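Local coordinates for metallo-beta-lactamase family protein (Staphylococcus aureus, PDB 3R2U) that binds an iron(III) ion in a metallo-beta-lactamase fold coupled to a rhodanese-like domain, and probably acts on sulfur compounds such as persulfides, at residues A[137-142]-A[146-151]; A[169-174]-A[204-209]; A[174-179]-A[197-202]. One frame throughout, in Å; residues are numbered along the deposited sequence. Where two conformers were deposited one is given.

Contact 1 (A[137-142]-A[146-151]); sequences VLHTPG and ESISFL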
loop_
_atom_site.group_PDB
_atom_site.type_symbol
_atom_site.label_atom_id
_atom_site.label_comp_id
_atom_site.label_asym_id
_atom_site.label_seq_id
_atom_site.Cartn_x
_atom_site.Cartn_y
_atom_site.Cartn_z
ATOM N N VAL A 137 7.606 4.880 39.487
ATOM C CA VAL A 137 6.157 4.777 39.520
ATOM C C VAL A 137 5.639 5.769 40.547
ATOM O O VAL A 137 6.113 5.802 41.694
ATOM C CB VAL A 137 5.692 3.350 39.915
ATOM C CG1 VAL A 137 4.155 3.282 40.071
ATOM C CG2 VAL A 137 6.166 2.325 38.870
ATOM N N LEU A 138 4.722 6.621 40.121
ATOM C CA LEU A 138 4.073 7.549 41.023
ATOM C C LEU A 138 2.582 7.207 41.034
ATOM O O LEU A 138 1.972 7.108 39.975
ATOM C CB LEU A 138 4.294 8.991 40.568
ATOM C CG LEU A 138 5.739 9.537 40.486
ATOM C CD1 LEU A 138 5.741 10.991 39.983
ATOM C CD2 LEU A 138 6.460 9.464 41.811
ATOM N N HIS A 139 2.006 6.951 42.211
ATOM C CA HIS A 139 0.563 6.689 42.315
ATOM C C HIS A 139 -0.095 8.049 42.176
ATOM O O HIS A 139 0.173 8.926 42.951
ATOM C CB HIS A 139 0.200 5.978 43.634
ATOM C CG HIS A 139 -1.251 5.611 43.765
ATOM N ND1 HIS A 139 -1.919 5.642 44.969
ATOM C CD2 HIS A 139 -2.168 5.228 42.839
ATOM C CE1 HIS A 139 -3.180 5.275 44.791
ATOM N NE2 HIS A 139 -3.363 5.031 43.501
ATOM N N THR A 140 -0.924 8.226 41.153
ATOM C CA THR A 140 -1.581 9.515 40.886
ATOM C C THR A 140 -3.066 9.277 40.694
ATOM O O THR A 140 -3.579 9.387 39.591
ATOM C CB THR A 140 -0.964 10.195 39.620
ATOM O OG1 THR A 140 -1.076 9.323 38.483
ATOM C CG2 THR A 140 0.512 10.521 39.848
ATOM N N PRO A 141 -3.765 8.899 41.777
ATOM C CA PRO A 141 -5.186 8.581 41.688
ATOM C C PRO A 141 -6.028 9.805 41.378
ATOM O O PRO A 141 -5.590 10.943 41.609
ATOM C CB PRO A 141 -5.506 8.036 43.079
ATOM C CG PRO A 141 -4.498 8.643 43.980
ATOM C CD PRO A 141 -3.264 8.851 43.161
ATOM N N GLY A 142 -7.219 9.581 40.841
ATOM C CA GLY A 142 -8.140 10.686 40.526
ATOM C C GLY A 142 -9.040 10.304 39.366
ATOM O O GLY A 142 -10.256 10.199 39.511
ATOM N N GLU A 146 -6.617 3.549 40.805
ATOM C CA GLU A 146 -5.345 2.845 40.607
ATOM C C GLU A 146 -4.347 3.559 39.694
ATOM O O GLU A 146 -3.231 3.087 39.558
ATOM C CB GLU A 146 -5.567 1.424 40.065
ATOM C CG GLU A 146 -5.812 1.312 38.545
ATOM C CD GLU A 146 -7.168 1.826 38.094
ATOM O OE1 GLU A 146 -8.095 1.915 38.922
ATOM O OE2 GLU A 146 -7.313 2.112 36.894
ATOM N N SER A 147 -4.747 4.670 39.081
ATOM C CA SER A 147 -3.896 5.391 38.130
ATOM C C SER A 147 -2.508 5.656 38.627
ATOM O O SER A 147 -2.322 6.166 39.717
ATOM C CB SER A 147 -4.502 6.748 37.714
ATOM O OG SER A 147 -5.563 6.584 36.799
ATOM N N ILE A 148 -1.539 5.309 37.791
ATOM C CA ILE A 148 -0.150 5.549 38.067
ATOM C C ILE A 148 0.474 6.297 36.900
ATOM O O ILE A 148 -0.005 6.218 35.777
ATOM C CB ILE A 148 0.630 4.230 38.347
ATOM C CG1 ILE A 148 0.474 3.241 37.199
ATOM C CG2 ILE A 148 0.180 3.610 39.697
ATOM C CD1 ILE A 148 1.298 1.986 37.369
ATOM N N SER A 149 1.503 7.072 37.204
ATOM C CA SER A 149 2.267 7.800 36.218
ATOM C C SER A 149 3.726 7.361 36.302
ATOM O O SER A 149 4.180 6.945 37.378
ATOM C CB SER A 149 2.153 9.301 36.473
ATOM O OG SER A 149 0.830 9.750 36.214
ATOM N N PHE A 150 4.463 7.451 35.187
ATOM C CA PHE A 150 5.854 7.017 35.172
ATOM C C PHE A 150 6.847 8.176 34.939
ATOM O O PHE A 150 6.799 8.859 33.904
ATOM C CB PHE A 150 6.034 5.920 34.112
ATOM C CG PHE A 150 5.076 4.760 34.265
ATOM C CD1 PHE A 150 5.348 3.729 35.127
ATOM C CD2 PHE A 150 3.919 4.689 33.511
ATOM C CE1 PHE A 150 4.471 2.635 35.234
ATOM C CE2 PHE A 150 3.040 3.607 33.637
ATOM C CZ PHE A 150 3.328 2.597 34.498
ATOM N N LEU A 151 7.729 8.397 35.907
ATOM C CA LEU A 151 8.722 9.478 35.837
ATOM C C LEU A 151 10.023 8.918 35.297
ATOM O O LEU A 151 10.689 8.087 35.942
ATOM C CB LEU A 151 8.937 10.102 37.206
ATOM C CG LEU A 151 9.860 11.329 37.278
ATOM C CD1 LEU A 151 9.185 12.519 36.579
ATOM C CD2 LEU A 151 10.195 11.657 38.743
#
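Leu138 and Ser149 are joined by two backbone hydrogen bonds, Leu138 N to Ser149 O and Ser149 N to Leu138 O, each 2.8 Å and nearly straight, 169° at the hydrogen. Beyond the strand ends one more backbone bond follows, Thr140 N to Ser147 O at 2.9 Å, with the donor tilted out of the carbonyl plane. A second tie at this end is a hydroxyl pair, Thr140 OG1 to Ser149 OG at 3.0 Å, made possible because OG1 is flanked by both the backbone N and the carbonyl carbon (chi1 57°). These strands, 133-139 and 148-153, form a beta hairpin in one of the two mixed sheets of the metallo-beta-lactamase sandwich. On the face that carries Val137, Ile148 and Phe150, all three buried, packing is close: Val137 spreads its two methyls, CG1 against Ile148 CG2 and CG2 obliquely toward Phe150 CE1, both at 4.0 Å. On the other face the Thr140-Ser149 corner is buried too; the loose part is the edge where the partly exposed Leu138 and Leu151 meet, CD1 of Leu138 lying 4.3 Å from CB of Leu151. At the end of the strand the partly exposed His139 ring brings CD2 to within 3.3 Å of Ser147 O, while its NE2 is hydrogen-bonded to Pro145 O and Pro141 CD covers one face.

Contact 2 (A[169-174]-A[204-209]); sequences DFIFVG and ESIKDL. With FE (Fe (III) ion), chain E.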
loop_
_atom_site.group_PDB
_atom_site.type_symbol
_atom_site.label_atom_id
_atom_site.label_comp_id
_atom_site.label_asym_id
_atom_site.label_seq_id
_atom_site.Cartn_x
_atom_site.Cartn_y
_atom_site.Cartn_z
ATOM N N ASP A 169 -4.160 9.388 31.925
ATOM C CA ASP A 169 -5.296 10.280 31.921
ATOM C C ASP A 169 -5.338 11.149 33.181
ATOM O O ASP A 169 -6.388 11.712 33.529
ATOM C CB ASP A 169 -6.600 9.490 31.735
ATOM C CG ASP A 169 -6.738 8.904 30.336
ATOM O OD1 ASP A 169 -5.957 9.267 29.435
ATOM O OD2 ASP A 169 -7.633 8.086 30.127
ATOM N N PHE A 170 -4.192 11.269 33.855
ATOM C CA PHE A 170 -4.055 12.108 35.045
ATOM C C PHE A 170 -3.921 13.571 34.599
ATOM O O PHE A 170 -4.781 14.397 34.904
ATOM C CB PHE A 170 -2.871 11.599 35.893
ATOM C CG PHE A 170 -2.351 12.581 36.907
ATOM C CD1 PHE A 170 -3.212 13.303 37.709
ATOM C CD2 PHE A 170 -0.981 12.715 37.111
ATOM C CE1 PHE A 170 -2.720 14.200 38.666
ATOM C CE2 PHE A 170 -0.478 13.608 38.060
ATOM C CZ PHE A 170 -1.356 14.355 38.839
ATOM N N ILE A 171 -2.863 13.876 33.843
ATOM C CA ILE A 171 -2.653 15.220 33.289
ATOM C C ILE A 171 -2.640 15.197 31.764
ATOM O O ILE A 171 -1.868 14.432 31.153
ATOM C CB ILE A 171 -1.306 15.823 33.716
ATOM C CG1 ILE A 171 -1.227 15.948 35.249
ATOM C CG2 ILE A 171 -1.128 17.219 33.079
ATOM C CD1 ILE A 171 0.123 16.387 35.730
ATOM N N PHE A 172 -3.482 16.036 31.150
ATOM C CA PHE A 172 -3.500 16.182 29.691
ATOM C C PHE A 172 -2.869 17.502 29.348
ATOM O O PHE A 172 -2.524 18.286 30.246
ATOM C CB PHE A 172 -4.919 16.198 29.128
ATOM C CG PHE A 172 -5.694 14.946 29.381
ATOM C CD1 PHE A 172 -5.209 13.722 28.953
ATOM C CD2 PHE A 172 -6.939 14.999 29.992
ATOM C CE1 PHE A 172 -5.939 12.558 29.158
ATOM C CE2 PHE A 172 -7.685 13.845 30.202
ATOM C CZ PHE A 172 -7.182 12.623 29.802
ATOM N N VAL A 173 -2.687 17.751 28.055
ATOM C CA VAL A 173 -2.224 19.048 27.632
ATOM C C VAL A 173 -3.436 19.944 27.746
ATOM O O VAL A 173 -4.418 19.747 27.048
ATOM C CB VAL A 173 -1.725 19.066 26.195
ATOM C CG1 VAL A 173 -1.416 20.502 25.776
ATOM C CG2 VAL A 173 -0.508 18.169 26.047
ATOM N N GLY A 174 -3.395 20.884 28.668
ATOM C CA GLY A 174 -4.488 21.832 28.841
ATOM C C GLY A 174 -5.620 21.416 29.780
ATOM O O GLY A 174 -6.520 22.200 30.019
ATOM N N GLU A 204 -1.500 18.300 43.615
ATOM C CA GLU A 204 -0.704 18.930 44.666
ATOM C C GLU A 204 0.692 18.311 44.733
ATOM O O GLU A 204 1.688 19.019 44.729
ATOM C CB GLU A 204 -1.425 18.774 46.024
ATOM C CG GLU A 204 -0.761 19.485 47.207
ATOM C CD GLU A 204 -1.557 19.356 48.511
ATOM O OE1 GLU A 204 -1.459 20.271 49.353
ATOM O OE2 GLU A 204 -2.290 18.355 48.697
ATOM N N SER A 205 0.748 16.985 44.780
ATOM C CA SER A 205 2.019 16.255 44.864
ATOM C C SER A 205 2.891 16.445 43.597
ATOM O O SER A 205 4.090 16.658 43.691
ATOM C CB SER A 205 1.783 14.766 45.145
ATOM O OG SER A 205 1.141 14.141 44.043
ATOM N N ILE A 206 2.286 16.479 42.423
ATOM C CA ILE A 206 3.071 16.588 41.191
ATOM C C ILE A 206 3.764 17.961 41.011
ATOM O O ILE A 206 4.761 18.074 40.296
ATOM C CB ILE A 206 2.203 16.254 39.947
ATOM C CG1 ILE A 206 2.997 15.371 39.020
ATOM C CG2 ILE A 206 1.622 17.518 39.293
ATOM C CD1 ILE A 206 3.350 14.032 39.663
ATOM N N LYS A 207 3.266 18.978 41.710
ATOM C CA LYS A 207 3.799 20.326 41.599
ATOM C C LYS A 207 5.265 20.488 42.020
ATOM O O LYS A 207 5.944 21.406 41.544
ATOM C CB LYS A 207 2.946 21.308 42.407
ATOM C CG LYS A 207 1.570 21.561 41.816
ATOM C CD LYS A 207 0.777 22.558 42.664
ATOM C CE LYS A 207 -0.618 22.759 42.123
ATOM N NZ LYS A 207 -1.446 23.657 42.975
ATOM N N ASP A 208 5.731 19.580 42.869
ATOM C CA ASP A 208 7.092 19.608 43.380
ATOM C C ASP A 208 8.133 19.121 42.384
ATOM O O ASP A 208 9.320 19.260 42.619
ATOM C CB ASP A 208 7.161 18.779 44.664
ATOM C CG ASP A 208 6.251 19.320 45.737
ATOM O OD1 ASP A 208 6.008 20.544 45.727
ATOM O OD2 ASP A 208 5.782 18.528 46.584
ATOM N N LEU A 209 7.690 18.531 41.287
ATOM C CA LEU A 209 8.610 18.066 40.248
ATOM C C LEU A 209 9.203 19.289 39.508
ATOM O O LEU A 209 8.612 20.362 39.533
ATOM C CB LEU A 209 7.907 17.124 39.274
ATOM C CG LEU A 209 7.521 15.783 39.902
ATOM C CD1 LEU A 209 6.821 14.896 38.898
ATOM C CD2 LEU A 209 8.780 15.102 40.506
HETATM FE FE FE E . -8.789 6.538 31.099
HETATM O O HOH W 1 -8.220 5.176 29.358
HETATM O O HOH W 2 -10.057 4.826 32.124
HETATM O O HOH W 3 -10.532 7.220 30.032
#
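The Phe170 ring presents its edge to Ile206, with CE2 4.0 Å from Ile206 CG1 near the ring plane, and carries the next residue on one face, Ile171 CG1 lying 3.6 Å above the ring plane over its centre. In this metallo-beta-lactamase fold the loop after strand 164-168 thus rests on the C-terminal part of helix 191-206. Phe170 CG stands opposite the backbone N (chi1 162°), which sends the ring out toward the helix, where it and the Ile206 side chain overlap alongside, running in opposing senses. Ile171 adds a second apolar touch, its CD1 coming 4.0 Å from Ile206 CG2. The contact is small and purely apolar, 103 Å² in all, yet its three touching residues are buried, with Met199 and Ile203 of the same helix also against Phe170.

The loop begins at the metal. Asp169 OD2 binds the iron at 2.2 Å, and His80, His143 and three waters bring the ligand count to six. The second carboxylate oxygen, OD1, is hydrogen-bonded to His219 ND1, which probably fixes the rotation of the group. That same Asp169 OD1 lies in the plane of the Phe172 ring, at its edge, 3.3 Å from Phe172 CE1.

Contact 3 (A[174-179]-A[197-202]); sequences GDIGRP and KQMFKS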
loop_
_atom_site.group_PDB
_atom_site.type_symbol
_atom_site.label_atom_id
_atom_site.label_comp_id
_atom_site.label_asym_id
_atom_site.label_seq_id
_atom_site.Cartn_x
_atom_site.Cartn_y
_atom_site.Cartn_z
ATOM N N GLY A 174 -3.395 20.884 28.668
ATOM C CA GLY A 174 -4.488 21.832 28.841
ATOM C C GLY A 174 -5.620 21.416 29.780
ATOM O O GLY A 174 -6.520 22.200 30.019
ATOM N N ASP A 175 -5.606 20.186 30.290
ATOM C CA ASP A 175 -6.667 19.763 31.199
ATOM C C ASP A 175 -6.199 18.550 31.987
ATOM O O ASP A 175 -5.016 18.166 31.919
ATOM C CB ASP A 175 -7.958 19.457 30.396
ATOM C CG ASP A 175 -9.230 19.757 31.178
ATOM O OD1 ASP A 175 -9.260 19.576 32.412
ATOM O OD2 ASP A 175 -10.216 20.190 30.548
ATOM N N ILE A 176 -7.118 17.965 32.758
ATOM C CA ILE A 176 -6.827 16.791 33.563
ATOM C C ILE A 176 -8.006 15.826 33.450
ATOM O O ILE A 176 -9.102 16.208 33.035
ATOM C CB ILE A 176 -6.561 17.145 35.059
ATOM C CG1 ILE A 176 -7.798 17.779 35.702
ATOM C CG2 ILE A 176 -5.358 18.077 35.186
ATOM C CD1 ILE A 176 -7.695 17.997 37.232
ATOM N N GLY A 177 -7.767 14.574 33.811
ATOM C CA GLY A 177 -8.790 13.560 33.746
ATOM C C GLY A 177 -9.906 13.821 34.733
ATOM O O GLY A 177 -9.732 14.581 35.670
ATOM N N ARG A 178 -11.068 13.234 34.468
ATOM C CA ARG A 178 -12.213 13.318 35.343
ATOM C C ARG A 178 -12.393 11.920 35.884
ATOM O O ARG A 178 -12.046 10.948 35.203
ATOM C CB ARG A 178 -13.489 13.731 34.583
ATOM C CG ARG A 178 -13.441 15.118 33.864
ATOM C CD ARG A 178 -13.027 16.210 34.808
ATOM N NE ARG A 178 -13.372 17.575 34.378
ATOM C CZ ARG A 178 -12.534 18.453 33.813
ATOM N NH1 ARG A 178 -11.272 18.150 33.555
ATOM N NH2 ARG A 178 -12.975 19.658 33.498
ATOM N N PRO A 179 -12.959 11.788 37.099
ATOM C CA PRO A 179 -13.152 10.440 37.627
ATOM C C PRO A 179 -14.084 9.601 36.760
ATOM O O PRO A 179 -15.172 10.059 36.424
ATOM C CB PRO A 179 -13.785 10.686 38.999
ATOM C CG PRO A 179 -13.436 12.104 39.344
ATOM C CD PRO A 179 -13.406 12.824 38.042
ATOM N N LYS A 197 -11.276 14.473 45.104
ATOM C CA LYS A 197 -10.336 14.779 46.190
ATOM C C LYS A 197 -8.984 14.135 45.963
ATOM O O LYS A 197 -7.964 14.768 46.193
ATOM C CB LYS A 197 -10.889 14.368 47.539
ATOM C CG LYS A 197 -11.964 15.296 48.047
ATOM C CD LYS A 197 -12.538 14.797 49.371
ATOM C CE LYS A 197 -13.510 15.801 49.995
ATOM N NZ LYS A 197 -14.726 16.040 49.160
ATOM N N GLN A 198 -8.978 12.878 45.513
ATOM C CA GLN A 198 -7.732 12.187 45.181
ATOM C C GLN A 198 -6.976 12.954 44.079
ATOM O O GLN A 198 -5.756 13.145 44.159
ATOM C CB GLN A 198 -7.998 10.737 44.741
ATOM C CG GLN A 198 -8.415 9.785 45.891
ATOM C CD GLN A 198 -8.555 8.326 45.436
ATOM O OE1 GLN A 198 -9.160 8.027 44.401
ATOM N NE2 GLN A 198 -7.995 7.422 46.212
ATOM N N MET A 199 -7.719 13.410 43.073
ATOM C CA MET A 199 -7.150 14.168 41.970
ATOM C C MET A 199 -6.507 15.460 42.451
ATOM O O MET A 199 -5.411 15.801 42.021
ATOM C CB MET A 199 -8.223 14.491 40.930
ATOM C CG MET A 199 -7.697 15.282 39.741
ATOM S SD MET A 199 -6.378 14.442 38.852
ATOM C CE MET A 199 -7.348 13.419 37.743
ATOM N N PHE A 200 -7.193 16.182 43.328
ATOM C CA PHE A 200 -6.658 17.426 43.880
ATOM C C PHE A 200 -5.338 17.155 44.608
ATOM O O PHE A 200 -4.379 17.880 44.435
ATOM C CB PHE A 200 -7.682 18.051 44.810
ATOM C CG PHE A 200 -7.237 19.338 45.461
ATOM C CD1 PHE A 200 -7.216 20.523 44.744
ATOM C CD2 PHE A 200 -6.913 19.369 46.809
ATOM C CE1 PHE A 200 -6.847 21.720 45.350
ATOM C CE2 PHE A 200 -6.527 20.576 47.432
ATOM C CZ PHE A 200 -6.504 21.742 46.705
ATOM N N LYS A 201 -5.293 16.091 45.404
ATOM C CA LYS A 201 -4.068 15.721 46.108
ATOM C C LYS A 201 -2.995 15.252 45.138
ATOM O O LYS A 201 -1.823 15.507 45.362
ATOM C CB LYS A 201 -4.312 14.630 47.155
ATOM C CG LYS A 201 -5.203 15.037 48.319
ATOM C CD LYS A 201 -5.226 13.925 49.397
ATOM C CE LYS A 201 -6.100 14.266 50.607
ATOM N NZ LYS A 201 -5.511 15.375 51.430
ATOM N N SER A 202 -3.376 14.543 44.074
ATOM C CA SER A 202 -2.376 14.089 43.101
ATOM C C SER A 202 -1.758 15.278 42.392
ATOM O O SER A 202 -0.550 15.307 42.154
ATOM C CB SER A 202 -2.967 13.104 42.104
ATOM O OG SER A 202 -3.381 11.914 42.758
#
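Met199 and Ile176 supply the apolar part of this contact. Met199 CG approaches Ile176 CD1 to 3.7 Å and the sulfur SD follows at 4.1 Å from the same methyl, the two side chains running antiparallel alongside each other. Ile176 holds its CG1 branch in the gap between its own N and C atoms (chi1 62°), which carries CD1 onto the methionine. The buried Met199 chain leaves the helix with CG anti to the backbone N and then bends at its next two torsions, bringing the methyl around to Gly177.

The methionine methyl also meets a backbone oxygen: Met199 CE lies 3.4 Å from Gly177 O, a van der Waals approach. No hydrogen bond crosses between the segments.

Hydrogen bonds and charge shape the loop from within. Asp175 OD1 accepts Ile176 N at 2.7 Å, from the anti side of the carboxylate, and forms a salt bridge with Arg178 NH1, also 2.7 Å, nearly straight at 161°. The arginine nitrogen meets that oxygen from above the carboxylate plane, whereas OD1 lies in the guanidinium plane. NH1 makes a further weak bond to Ile176 O at 3.0 Å. Trp245 NE1 is hydrogen-bonded to the same Asp175 OD1, so three groups grip one oxygen and probably favour its negative charge. Phe255 and Leu259 of helix 252-260 also touch Ile176.

The backbone reaches the active-site region through Arg178 O, which is hydrogen-bonded to ND1 of the iron ligand His143, a second-shell tie that probably orients the imidazole. A loop following the strand that leads to a metal-binding aspartate, seated on the next helix and touching a ligand histidine, belongs to the metal site of the metallo-beta-lactamase fold.

From the N terminus, contact 1 comes first and closes the hairpin of strands 133-139 and 148-153, whose connecting loop carries the iron ligand His143. The chain then runs through strand 164-168 to Asp169, where contact 2 opens a longer loop that ends on helix 191-206. Contact 3 starts at the shared Gly174 and closes earlier on the same helix, so it lies within the span of contact 2; contact 1 stands before both in series. The three also touch in space: Phe170 CD2 packs 3.6 Å from Thr140 CB, and Ser202 OG is probably hydrogen-bonded to Pro141 O. Together they tie the hairpin, the loop after Asp169 and helix 191-206 together next to the iron-binding residues.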